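Local coordinates for FBP protein (Leishmania major, PDB 5OEZ) that probably hydrolyses fructose 1,6-bisphosphate to fructose 6-phosphate and phosphate as a magnesium-dependent homotetramer, and binds AMP at a separate nucleotide site, at residues C[15-20]-C[27-32]; C[133-138]-C[285-290]; C[168-173]-C[289-294]. All blocks are in the same frame, centred on the assembly; numbering follows the deposited sequence.

Contact 1 of 3, residues C[15-20]-C[27-32]; sequences YIIKSQ and DFTLLM
I16 meets F28 at about a right angle, and the rest of the contact is built round this crossing. The end of the isoleucine, CD1, comes to 3.7 Å from CE2 of F28, while its other branch, CG2, lies 3.8 Å from CD2 of the same ring. The phenylalanine reaches across because its CG stands anti to the backbone N (chi1 -171°). M32, one helical turn on, lays its CG over one face of the F28 ring, offset toward the rim and 3.8 Å above the plane, and also crosses I16 nearly perpendicularly, with CG 4.1 Å from CD1. T29 behaves differently: it and I16 slide past each other in opposite directions, bringing OG1 to 3.7 Å from I16 CG2. I17 adds CG1 beside the same threonine. Q20, extended beyond CG, reaches across to helix 27-47 from beyond the end of its own helix, its NE2 3.9 Å from F28 CB; the amide plane is turned 67° from the ring. Its OE1 stops 3.6 Å from T29 OG1, a polar approach rather than a bond. The packing thus illustrates how an effector pocket can be lined where the end of helix 12-18 packs on the start of helix 27-47: I16, D27, F28 and T29 all bind AMP in another structure of this protein, whereas here the nucleotide is absent. Behind the pair runs strand 177-182, whose L181 touches both I16 and M32; Y113 of strand 113-121 adjoins F28, and L30 of a second subunit packs on T29 of helix 27-47.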
ATOM      1  N   TYR C  15      -9.260 -19.632   9.153  1.00 50.54           N
ATOM      2  CA  TYR C  15      -9.614 -19.900  10.544  1.00 58.73           C
ATOM      3  C   TYR C  15     -11.114 -20.252  10.687  1.00 54.95           C
ATOM      4  O   TYR C  15     -11.458 -21.220  11.340  1.00 53.35           O
ATOM      5  CB  TYR C  15      -9.227 -18.688  11.419  1.00 60.13           C
ATOM      6  CG  TYR C  15      -9.643 -18.767  12.877  1.00 63.16           C
ATOM      7  CD1 TYR C  15     -10.886 -18.279  13.309  1.00 76.56           C
ATOM      8  CD2 TYR C  15      -8.797 -19.333  13.822  1.00 81.37           C
ATOM      9  CE1 TYR C  15     -11.267 -18.361  14.641  1.00 88.68           C
ATOM     10  CE2 TYR C  15      -9.170 -19.424  15.156  1.00 81.17           C
ATOM     11  CZ  TYR C  15     -10.399 -18.942  15.557  1.00 90.33           C
ATOM     12  OH  TYR C  15     -10.752 -19.047  16.873  1.00111.59           O
ATOM     13  N   ILE C  16     -11.975 -19.476  10.038  1.00 51.17           N
ATOM     14  CA  ILE C  16     -13.428 -19.695  10.064  1.00 52.19           C
ATOM     15  C   ILE C  16     -13.799 -21.044   9.446  1.00 61.41           C
ATOM     16  O   ILE C  16     -14.608 -21.783  10.017  1.00 64.25           O
ATOM     17  CB  ILE C  16     -14.188 -18.576   9.311  1.00 52.80           C
ATOM     18  CG1 ILE C  16     -14.004 -17.211   9.987  1.00 56.37           C
ATOM     19  CG2 ILE C  16     -15.670 -18.884   9.184  1.00 58.00           C
ATOM     20  CD1 ILE C  16     -14.671 -17.053  11.321  1.00 58.99           C
ATOM     21  N   ILE C  17     -13.220 -21.353   8.284  1.00 64.87           N
ATOM     22  CA  ILE C  17     -13.517 -22.605   7.566  1.00 67.48           C
ATOM     23  C   ILE C  17     -13.094 -23.814   8.391  1.00 67.35           C
ATOM     24  O   ILE C  17     -13.832 -24.787   8.475  1.00 67.32           O
ATOM     25  CB  ILE C  17     -12.844 -22.651   6.162  1.00 64.16           C
ATOM     26  CG1 ILE C  17     -13.513 -21.633   5.234  1.00 60.24           C
ATOM     27  CG2 ILE C  17     -12.940 -24.042   5.539  1.00 60.12           C
ATOM     28  CD1 ILE C  17     -12.748 -21.359   3.958  1.00 62.63           C
ATOM     29  N   LYS C  18     -11.895 -23.741   8.968  1.00 69.50           N
ATOM     30  CA  LYS C  18     -11.346 -24.815   9.779  1.00 68.57           C
ATOM     31  C   LYS C  18     -12.192 -25.049  11.030  1.00 69.64           C
ATOM     32  O   LYS C  18     -12.418 -26.190  11.421  1.00 82.90           O
ATOM     33  CB  LYS C  18      -9.878 -24.514  10.136  1.00 71.58           C
ATOM     34  CG  LYS C  18      -9.183 -25.648  10.900  1.00 87.91           C
ATOM     35  CD  LYS C  18      -8.976 -26.882   9.989  1.00 95.83           C
ATOM     36  CE  LYS C  18      -8.966 -28.260  10.590  1.00103.14           C
ATOM     37  NZ  LYS C  18      -7.779 -28.466  11.433  1.00107.19           N
ATOM     38  N   SER C  19     -12.700 -23.971  11.616  1.00 78.46           N
ATOM     39  CA  SER C  19     -13.471 -24.041  12.860  1.00 79.88           C
ATOM     40  C   SER C  19     -14.952 -24.441  12.703  1.00 79.57           C
ATOM     41  O   SER C  19     -15.683 -24.392  13.676  1.00 75.86           O
ATOM     42  CB  SER C  19     -13.407 -22.689  13.571  1.00 77.88           C
ATOM     43  OG  SER C  19     -14.289 -21.775  12.955  1.00 80.05           O
ATOM     44  N   GLN C  20     -15.391 -24.813  11.501  1.00 88.30           N
ATOM     45  CA  GLN C  20     -16.746 -25.317  11.284  1.00 96.25           C
ATOM     46  C   GLN C  20     -16.676 -26.823  11.063  1.00108.82           C
ATOM     47  O   GLN C  20     -15.617 -27.331  10.697  1.00113.33           O
ATOM     48  CB  GLN C  20     -17.401 -24.592  10.096  1.00102.42           C
ATOM     49  CG  GLN C  20     -17.901 -23.188  10.480  1.00116.25           C
ATOM     50  CD  GLN C  20     -19.012 -22.653   9.588  1.00111.60           C
ATOM     51  OE1 GLN C  20     -18.772 -22.311   8.439  1.00 96.21           O
ATOM     52  NE2 GLN C  20     -20.237 -22.573  10.120  1.00118.30           N
ATOM     53  N   ASP C  27     -22.752 -20.671   5.228  1.00 73.40           N
ATOM     54  CA  ASP C  27     -23.350 -19.340   5.358  1.00 67.94           C
ATOM     55  C   ASP C  27     -22.445 -18.402   6.163  1.00 56.37           C
ATOM     56  O   ASP C  27     -22.260 -17.246   5.799  1.00 58.84           O
ATOM     57  CB  ASP C  27     -24.731 -19.411   6.038  1.00 76.94           C
ATOM     58  CG  ASP C  27     -25.877 -19.634   5.052  1.00 98.71           C
ATOM     59  OD1 ASP C  27     -25.703 -20.419   4.089  1.00107.44           O
ATOM     60  OD2 ASP C  27     -26.960 -19.018   5.253  1.00 99.22           O
ATOM     61  N   PHE C  28     -21.854 -18.912   7.234  1.00 52.76           N
ATOM     62  CA  PHE C  28     -21.079 -18.074   8.144  1.00 56.97           C
ATOM     63  C   PHE C  28     -19.794 -17.563   7.478  1.00 51.11           C
ATOM     64  O   PHE C  28     -19.382 -16.415   7.695  1.00 54.71           O
ATOM     65  CB  PHE C  28     -20.774 -18.813   9.464  1.00 54.60           C
ATOM     66  CG  PHE C  28     -20.172 -17.927  10.526  1.00 52.58           C
ATOM     67  CD1 PHE C  28     -20.882 -16.853  11.025  1.00 53.27           C
ATOM     68  CD2 PHE C  28     -18.892 -18.164  11.017  1.00 50.26           C
ATOM     69  CE1 PHE C  28     -20.327 -16.022  11.986  1.00 55.03           C
ATOM     70  CE2 PHE C  28     -18.331 -17.343  11.973  1.00 52.69           C
ATOM     71  CZ  PHE C  28     -19.051 -16.269  12.466  1.00 53.18           C
ATOM     72  N   THR C  29     -19.165 -18.419   6.684  1.00 51.20           N
ATOM     73  CA  THR C  29     -17.999 -18.042   5.909  1.00 46.08           C
ATOM     74  C   THR C  29     -18.316 -16.881   4.971  1.00 43.66           C
ATOM     75  O   THR C  29     -17.559 -15.904   4.906  1.00 42.70           O
ATOM     76  CB  THR C  29     -17.483 -19.261   5.129  1.00 51.08           C
ATOM     77  OG1 THR C  29     -17.085 -20.265   6.063  1.00 49.49           O
ATOM     78  CG2 THR C  29     -16.269 -18.918   4.261  1.00 55.90           C
ATOM     79  N   LEU C  30     -19.423 -16.986   4.240  1.00 44.99           N
ATOM     80  CA  LEU C  30     -19.818 -15.921   3.323  1.00 48.28           C
ATOM     81  C   LEU C  30     -20.114 -14.635   4.078  1.00 54.29           C
ATOM     82  O   LEU C  30     -19.721 -13.557   3.628  1.00 54.78           O
ATOM     83  CB  LEU C  30     -21.007 -16.331   2.448  1.00 52.57           C
ATOM     84  CG  LEU C  30     -20.836 -17.537   1.513  1.00 57.53           C
ATOM     85  CD1 LEU C  30     -22.018 -17.638   0.554  1.00 58.13           C
ATOM     86  CD2 LEU C  30     -19.534 -17.486   0.741  1.00 60.41           C
ATOM     87  N   LEU C  31     -20.776 -14.744   5.234  1.00 49.28           N
ATOM     88  CA  LEU C  31     -21.012 -13.578   6.084  1.00 48.55           C
ATOM     89  C   LEU C  31     -19.696 -12.887   6.485  1.00 42.94           C
ATOM     90  O   LEU C  31     -19.561 -11.678   6.366  1.00 39.18           O
ATOM     91  CB  LEU C  31     -21.785 -13.971   7.341  1.00 52.40           C
ATOM     92  CG  LEU C  31     -22.170 -12.837   8.294  1.00 52.37           C
ATOM     93  CD1 LEU C  31     -23.327 -12.058   7.698  1.00 64.22           C
ATOM     94  CD2 LEU C  31     -22.570 -13.389   9.653  1.00 57.05           C
ATOM     95  N   MET C  32     -18.741 -13.662   6.973  1.00 42.84           N
ATOM     96  CA  MET C  32     -17.465 -13.105   7.396  1.00 45.34           C
ATOM     97  C   MET C  32     -16.643 -12.547   6.244  1.00 46.80           C
ATOM     98  O   MET C  32     -15.890 -11.607   6.458  1.00 52.75           O
ATOM     99  CB  MET C  32     -16.659 -14.100   8.235  1.00 45.31           C
ATOM    100  CG  MET C  32     -17.290 -14.402   9.593  1.00 55.27           C
ATOM    101  SD  MET C  32     -17.741 -12.936  10.550  1.00 55.15           S
ATOM    102  CE  MET C  32     -16.231 -11.941  10.512  1.00 59.24           C
TER

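Contact 2 of 3, residues C[133-138]-C[285-290]; sequences GSIWGV and AAPMAM
G137 and P287 bring their CA atoms within 4.9 Å where strand 133-138 and helix 285-290 cross at 83°, their axes approaching to 7.3 Å. In the layered alpha-beta-alpha-beta-alpha fold of class 1 fructose-1,6-bisphosphatases, this is a helix of the middle layer lying against the larger sheet, while A285, M288 and A289 touch strand 317-323 of the other sheet. The bare backbone of G137 permits the close approach, since a side chain there would point straight at the proline ring. The helix is kinked at P287, whose N has no bond to the preceding turn. I135 completes the seat: its CG2, anti to the backbone N, lies 3.8 Å from P287 CB, and the two side chains cross at about a right angle. M288 is a looser neighbour, with SD 4.4 Å from that same methyl. I135 also packs on M252 and V253 of helix 252-262, and M252 binds fructose 6-phosphate in another structure of this protein, which places the packing beside the substrate site. The proline meets the main chain as well as a side chain: P287 CB lies 3.6 Å from W136 O, and P287 CG lies 3.9 Å from G137 N.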
ATOM      1  N   GLY C 133     -13.992   2.777  15.147  1.00 42.02           N
ATOM      2  CA  GLY C 133     -14.309   1.345  15.128  1.00 42.49           C
ATOM      3  C   GLY C 133     -15.661   0.981  14.534  1.00 38.49           C
ATOM      4  O   GLY C 133     -16.455   1.854  14.234  1.00 44.79           O
ATOM      5  N   SER C 134     -15.856  -0.310  14.286  1.00 38.70           N
ATOM      6  CA  SER C 134     -17.122  -0.886  13.807  1.00 38.30           C
ATOM      7  C   SER C 134     -17.434  -2.035  14.723  1.00 38.12           C
ATOM      8  O   SER C 134     -16.523  -2.710  15.167  1.00 42.29           O
ATOM      9  CB  SER C 134     -17.010  -1.441  12.371  1.00 39.19           C
ATOM     10  OG  SER C 134     -16.572  -0.473  11.427  1.00 45.30           O
ATOM     11  N   ILE C 135     -18.721  -2.298  14.956  1.00 41.48           N
ATOM     12  CA  ILE C 135     -19.169  -3.365  15.857  1.00 38.60           C
ATOM     13  C   ILE C 135     -20.334  -4.123  15.229  1.00 43.77           C
ATOM     14  O   ILE C 135     -21.182  -3.510  14.580  1.00 43.29           O
ATOM     15  CB  ILE C 135     -19.670  -2.800  17.205  1.00 45.99           C
ATOM     16  CG1 ILE C 135     -18.679  -1.782  17.771  1.00 48.00           C
ATOM     17  CG2 ILE C 135     -19.897  -3.927  18.214  1.00 48.16           C
ATOM     18  CD1 ILE C 135     -19.231  -0.953  18.917  1.00 50.18           C
ATOM     19  N   TRP C 136     -20.390  -5.439  15.429  1.00 36.86           N
ATOM     20  CA  TRP C 136     -21.521  -6.218  14.943  1.00 42.92           C
ATOM     21  C   TRP C 136     -21.827  -7.402  15.851  1.00 35.78           C
ATOM     22  O   TRP C 136     -20.943  -7.919  16.511  1.00 37.24           O
ATOM     23  CB  TRP C 136     -21.291  -6.703  13.490  1.00 40.09           C
ATOM     24  CG  TRP C 136     -20.131  -7.578  13.393  1.00 39.66           C
ATOM     25  CD1 TRP C 136     -20.113  -8.928  13.552  1.00 36.90           C
ATOM     26  CD2 TRP C 136     -18.778  -7.174  13.154  1.00 39.48           C
ATOM     27  NE1 TRP C 136     -18.828  -9.388  13.398  1.00 40.85           N
ATOM     28  CE2 TRP C 136     -17.991  -8.333  13.172  1.00 36.56           C
ATOM     29  CE3 TRP C 136     -18.163  -5.945  12.920  1.00 35.67           C
ATOM     30  CZ2 TRP C 136     -16.628  -8.301  12.984  1.00 40.59           C
ATOM     31  CZ3 TRP C 136     -16.800  -5.918  12.723  1.00 40.59           C
ATOM     32  CH2 TRP C 136     -16.050  -7.082  12.754  1.00 35.84           C
ATOM     33  N   GLY C 137     -23.093  -7.798  15.866  1.00 36.21           N
ATOM     34  CA  GLY C 137     -23.558  -8.972  16.588  1.00 36.54           C
ATOM     35  C   GLY C 137     -24.478  -9.731  15.666  1.00 39.23           C
ATOM     36  O   GLY C 137     -25.268  -9.128  14.935  1.00 36.44           O
ATOM     37  N   VAL C 138     -24.397 -11.053  15.731  1.00 39.75           N
ATOM     38  CA  VAL C 138     -25.122 -11.940  14.826  1.00 42.26           C
ATOM     39  C   VAL C 138     -25.991 -12.937  15.615  1.00 42.32           C
ATOM     40  O   VAL C 138     -25.527 -13.571  16.562  1.00 38.60           O
ATOM     41  CB  VAL C 138     -24.130 -12.739  13.948  1.00 44.51           C
ATOM     42  CG1 VAL C 138     -24.864 -13.595  12.901  1.00 46.93           C
ATOM     43  CG2 VAL C 138     -23.123 -11.827  13.260  1.00 41.74           C
ATOM     44  N   ALA C 285     -23.710  -2.587  22.962  1.00 40.40           N
ATOM     45  CA  ALA C 285     -23.467  -3.170  24.287  1.00 44.24           C
ATOM     46  C   ALA C 285     -23.492  -4.714  24.314  1.00 35.91           C
ATOM     47  O   ALA C 285     -22.598  -5.328  24.880  1.00 40.59           O
ATOM     48  CB  ALA C 285     -24.443  -2.595  25.306  1.00 42.94           C
ATOM     49  N   ALA C 286     -24.497  -5.334  23.713  1.00 36.15           N
ATOM     50  CA  ALA C 286     -24.580  -6.817  23.700  1.00 37.07           C
ATOM     51  C   ALA C 286     -23.446  -7.508  22.908  1.00 32.20           C
ATOM     52  O   ALA C 286     -22.833  -8.437  23.415  1.00 32.78           O
ATOM     53  CB  ALA C 286     -25.950  -7.287  23.213  1.00 38.58           C
ATOM     54  N   PRO C 287     -23.142  -7.050  21.686  1.00 40.27           N
ATOM     55  CA  PRO C 287     -21.927  -7.587  21.015  1.00 47.91           C
ATOM     56  C   PRO C 287     -20.614  -7.450  21.821  1.00 43.54           C
ATOM     57  O   PRO C 287     -19.891  -8.426  21.977  1.00 47.34           O
ATOM     58  CB  PRO C 287     -21.838  -6.753  19.743  1.00 48.17           C
ATOM     59  CG  PRO C 287     -23.244  -6.330  19.477  1.00 46.13           C
ATOM     60  CD  PRO C 287     -23.846  -6.091  20.817  1.00 40.61           C
ATOM     61  N   MET C 288     -20.338  -6.263  22.347  1.00 42.25           N
ATOM     62  CA  MET C 288     -19.183  -6.073  23.217  1.00 37.14           C
ATOM     63  C   MET C 288     -19.232  -6.933  24.473  1.00 42.23           C
ATOM     64  O   MET C 288     -18.202  -7.437  24.921  1.00 38.06           O
ATOM     65  CB  MET C 288     -19.016  -4.597  23.601  1.00 37.34           C
ATOM     66  CG  MET C 288     -18.531  -3.655  22.496  1.00 53.54           C
ATOM     67  SD  MET C 288     -17.055  -4.110  21.518  1.00 64.10           S
ATOM     68  CE  MET C 288     -16.126  -5.271  22.519  1.00102.39           C
ATOM     69  N   ALA C 289     -20.416  -7.079  25.067  1.00 38.96           N
ATOM     70  CA  ALA C 289     -20.556  -7.938  26.240  1.00 41.21           C
ATOM     71  C   ALA C 289     -20.160  -9.391  25.933  1.00 37.44           C
ATOM     72  O   ALA C 289     -19.519 -10.038  26.756  1.00 49.76           O
ATOM     73  CB  ALA C 289     -21.978  -7.868  26.778  1.00 39.29           C
ATOM     74  N   MET C 290     -20.577  -9.908  24.776  1.00 37.83           N
ATOM     75  CA  MET C 290     -20.245 -11.295  24.389  1.00 41.48           C
ATOM     76  C   MET C 290     -18.743 -11.462  24.226  1.00 38.53           C
ATOM     77  O   MET C 290     -18.179 -12.449  24.655  1.00 39.63           O
ATOM     78  CB  MET C 290     -20.947 -11.713  23.091  1.00 42.36           C
ATOM     79  CG  MET C 290     -20.899 -13.218  22.843  1.00 48.07           C
ATOM     80  SD  MET C 290     -21.570 -13.692  21.237  1.00 52.65           S
ATOM     81  CE  MET C 290     -21.125 -15.431  21.180  1.00 45.70           C
TER

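Contact 3 of 3, residues C[168-173]-C[289-294]; sequences AGYAVY and AMIVEQ
I291 presses its CD1 methyl into a shallow hollow on strand 168-173, whose floor is the bare backbone of G169. The methyl lies 3.7 Å from G169 CA. One wall of the hollow is the ring of Y170, met at its edge and near its plane, with I291 CD1 3.7 Å from CD2. The tyrosine CG occupies the crowded position between the backbone N and the carbonyl carbon (chi1 65°). The end of this side chain lies nearer the helix than its first bond would suggest. I291 in turn carries its CG1 anti to the carbonyl carbon, and beyond it CD1 continues outward (chi2 153°). The strand and helix 289-294 run at 101° to each other with axes 7.9 Å apart, the perpendicular helix-on-sheet packing of the inner layer in the fructose-1,6-bisphosphatase sandwich. Bump and hollow then change sides. A168 CB is the knob, projecting toward the helix, where it sits between M290 SD (4.1 Å) and I291 CG1 (4.2 Å). With CG of M290 anti to the backbone N and the chain extended beyond it, SD comes to A168. Strand 177-182, next to this one in the sheet, continues the same surface through T182, which touches both M290 and I291. On the side of helix 252-262, L260 meets I291 as well as Y170, and the tyrosine's OH is hydrogen-bonded to ND1 of H257.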
ATOM      1  N   ALA C 168     -20.093 -12.383  17.467  1.00 32.36           N
ATOM      2  CA  ALA C 168     -19.896 -10.954  17.638  1.00 34.12           C
ATOM      3  C   ALA C 168     -18.468 -10.576  17.291  1.00 32.48           C
ATOM      4  O   ALA C 168     -17.566 -11.380  17.445  1.00 35.68           O
ATOM      5  CB  ALA C 168     -20.196 -10.544  19.079  1.00 31.51           C
ATOM      6  N   GLY C 169     -18.257  -9.333  16.891  1.00 31.11           N
ATOM      7  CA  GLY C 169     -16.908  -8.850  16.690  1.00 30.50           C
ATOM      8  C   GLY C 169     -16.825  -7.349  16.587  1.00 30.51           C
ATOM      9  O   GLY C 169     -17.850  -6.668  16.518  1.00 32.81           O
ATOM     10  N   TYR C 170     -15.596  -6.836  16.529  1.00 30.06           N
ATOM     11  CA  TYR C 170     -15.371  -5.442  16.188  1.00 32.10           C
ATOM     12  C   TYR C 170     -14.106  -5.262  15.355  1.00 36.40           C
ATOM     13  O   TYR C 170     -13.275  -6.150  15.274  1.00 34.67           O
ATOM     14  CB  TYR C 170     -15.334  -4.570  17.439  1.00 32.64           C
ATOM     15  CG  TYR C 170     -14.186  -4.843  18.370  1.00 35.56           C
ATOM     16  CD1 TYR C 170     -12.900  -4.352  18.107  1.00 35.47           C
ATOM     17  CD2 TYR C 170     -14.377  -5.584  19.517  1.00 34.10           C
ATOM     18  CE1 TYR C 170     -11.848  -4.617  18.974  1.00 35.18           C
ATOM     19  CE2 TYR C 170     -13.333  -5.864  20.378  1.00 38.67           C
ATOM     20  CZ  TYR C 170     -12.072  -5.380  20.101  1.00 35.24           C
ATOM     21  OH  TYR C 170     -11.027  -5.649  20.944  1.00 34.88           O
ATOM     22  N   ALA C 171     -14.016  -4.110  14.702  1.00 39.06           N
ATOM     23  CA  ALA C 171     -12.811  -3.667  14.033  1.00 39.57           C
ATOM     24  C   ALA C 171     -12.331  -2.351  14.667  1.00 38.96           C
ATOM     25  O   ALA C 171     -13.141  -1.487  14.984  1.00 33.36           O
ATOM     26  CB  ALA C 171     -13.072  -3.484  12.549  1.00 37.85           C
ATOM     27  N   VAL C 172     -11.017  -2.219  14.852  1.00 36.71           N
ATOM     28  CA  VAL C 172     -10.402  -0.984  15.331  1.00 39.30           C
ATOM     29  C   VAL C 172      -9.539  -0.435  14.214  1.00 39.36           C
ATOM     30  O   VAL C 172      -8.648  -1.126  13.739  1.00 40.81           O
ATOM     31  CB  VAL C 172      -9.452  -1.214  16.507  1.00 41.82           C
ATOM     32  CG1 VAL C 172      -9.223   0.090  17.262  1.00 46.02           C
ATOM     33  CG2 VAL C 172      -9.983  -2.268  17.425  1.00 46.83           C
ATOM     34  N   TYR C 173      -9.800   0.799  13.815  1.00 43.49           N
ATOM     35  CA  TYR C 173      -9.031   1.484  12.793  1.00 43.77           C
ATOM     36  C   TYR C 173      -8.083   2.453  13.491  1.00 43.19           C
ATOM     37  O   TYR C 173      -8.465   3.553  13.868  1.00 53.79           O
ATOM     38  CB  TYR C 173      -9.968   2.231  11.838  1.00 47.49           C
ATOM     39  CG  TYR C 173     -11.106   1.397  11.283  1.00 49.94           C
ATOM     40  CD1 TYR C 173     -10.920   0.564  10.171  1.00 43.95           C
ATOM     41  CD2 TYR C 173     -12.381   1.437  11.867  1.00 44.03           C
ATOM     42  CE1 TYR C 173     -11.964  -0.211   9.677  1.00 45.84           C
ATOM     43  CE2 TYR C 173     -13.428   0.664  11.375  1.00 43.16           C
ATOM     44  CZ  TYR C 173     -13.220  -0.158  10.276  1.00 46.24           C
ATOM     45  OH  TYR C 173     -14.261  -0.905   9.764  1.00 44.44           O
ATOM     46  N   ALA C 289     -20.416  -7.079  25.067  1.00 38.96           N
ATOM     47  CA  ALA C 289     -20.556  -7.938  26.240  1.00 41.21           C
ATOM     48  C   ALA C 289     -20.160  -9.391  25.933  1.00 37.44           C
ATOM     49  O   ALA C 289     -19.519 -10.038  26.756  1.00 49.76           O
ATOM     50  CB  ALA C 289     -21.978  -7.868  26.778  1.00 39.29           C
ATOM     51  N   MET C 290     -20.577  -9.908  24.776  1.00 37.83           N
ATOM     52  CA  MET C 290     -20.245 -11.295  24.389  1.00 41.48           C
ATOM     53  C   MET C 290     -18.743 -11.462  24.226  1.00 38.53           C
ATOM     54  O   MET C 290     -18.179 -12.449  24.655  1.00 39.63           O
ATOM     55  CB  MET C 290     -20.947 -11.713  23.091  1.00 42.36           C
ATOM     56  CG  MET C 290     -20.899 -13.218  22.843  1.00 48.07           C
ATOM     57  SD  MET C 290     -21.570 -13.692  21.237  1.00 52.65           S
ATOM     58  CE  MET C 290     -21.125 -15.431  21.180  1.00 45.70           C
ATOM     59  N   ILE C 291     -18.089 -10.478  23.629  1.00 38.25           N
ATOM     60  CA  ILE C 291     -16.638 -10.530  23.474  1.00 36.87           C
ATOM     61  C   ILE C 291     -15.923 -10.517  24.825  1.00 36.28           C
ATOM     62  O   ILE C 291     -15.079 -11.366  25.078  1.00 43.49           O
ATOM     63  CB  ILE C 291     -16.146  -9.380  22.588  1.00 39.36           C
ATOM     64  CG1 ILE C 291     -16.622  -9.612  21.145  1.00 40.67           C
ATOM     65  CG2 ILE C 291     -14.629  -9.293  22.609  1.00 45.95           C
ATOM     66  CD1 ILE C 291     -16.784  -8.328  20.362  1.00 45.20           C
ATOM     67  N   VAL C 292     -16.301  -9.580  25.691  1.00 35.01           N
ATOM     68  CA  VAL C 292     -15.704  -9.452  27.028  1.00 35.99           C
ATOM     69  C   VAL C 292     -15.915 -10.717  27.858  1.00 36.38           C
ATOM     70  O   VAL C 292     -14.989 -11.180  28.520  1.00 38.89           O
ATOM     71  CB  VAL C 292     -16.246  -8.194  27.777  1.00 42.23           C
ATOM     72  CG1 VAL C 292     -15.904  -8.193  29.260  1.00 42.54           C
ATOM     73  CG2 VAL C 292     -15.711  -6.931  27.118  1.00 41.06           C
ATOM     74  N   GLU C 293     -17.119 -11.281  27.846  1.00 34.47           N
ATOM     75  CA  GLU C 293     -17.357 -12.537  28.608  1.00 38.21           C
ATOM     76  C   GLU C 293     -16.531 -13.698  28.068  1.00 42.89           C
ATOM     77  O   GLU C 293     -15.943 -14.446  28.834  1.00 45.67           O
ATOM     78  CB  GLU C 293     -18.841 -12.936  28.630  1.00 39.03           C
ATOM     79  CG  GLU C 293     -19.723 -12.095  29.551  1.00 50.03           C
ATOM     80  CD  GLU C 293     -21.091 -12.732  29.839  1.00 59.97           C
ATOM     81  OE1 GLU C 293     -21.310 -13.910  29.464  1.00 57.07           O
ATOM     82  OE2 GLU C 293     -21.954 -12.054  30.462  1.00 67.54           O
ATOM     83  N   GLN C 294     -16.491 -13.836  26.743  1.00 48.72           N
ATOM     84  CA  GLN C 294     -15.729 -14.903  26.095  1.00 45.92           C
ATOM     85  C   GLN C 294     -14.226 -14.790  26.334  1.00 43.34           C
ATOM     86  O   GLN C 294     -13.518 -15.779  26.247  1.00 43.11           O
ATOM     87  CB  GLN C 294     -16.035 -14.932  24.601  1.00 44.15           C
ATOM     88  CG  GLN C 294     -17.446 -15.407  24.282  1.00 42.81           C
ATOM     89  CD  GLN C 294     -17.647 -16.877  24.605  1.00 45.91           C
ATOM     90  OE1 GLN C 294     -16.818 -17.727  24.279  1.00 48.96           O
ATOM     91  NE2 GLN C 294     -18.752 -17.182  25.255  1.00 49.03           N
TER

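How the contacts relate
From the N terminus, contact 1 comes first and closes the shortest loop, with six residues between its segments, joining helices 12-18 and 27-47 at the AMP site; it is complete before the others begin. Contact 2 then opens on strand 132-140 and contact 3 on the adjacent strand 167-173. Both wait more than a hundred residues for helix 281-294, where their segments share A289 and M290; P287 and M288 precede I291, so the two long loops cross rather than nest. Together they tie the N-terminal sheet to the C-terminal part of the chain. Their strands are joined through S134 O and A171 N, 2.9 Å apart, while contact 1, centred about 18 Å from contact 2, touches it where L31 packs on V138.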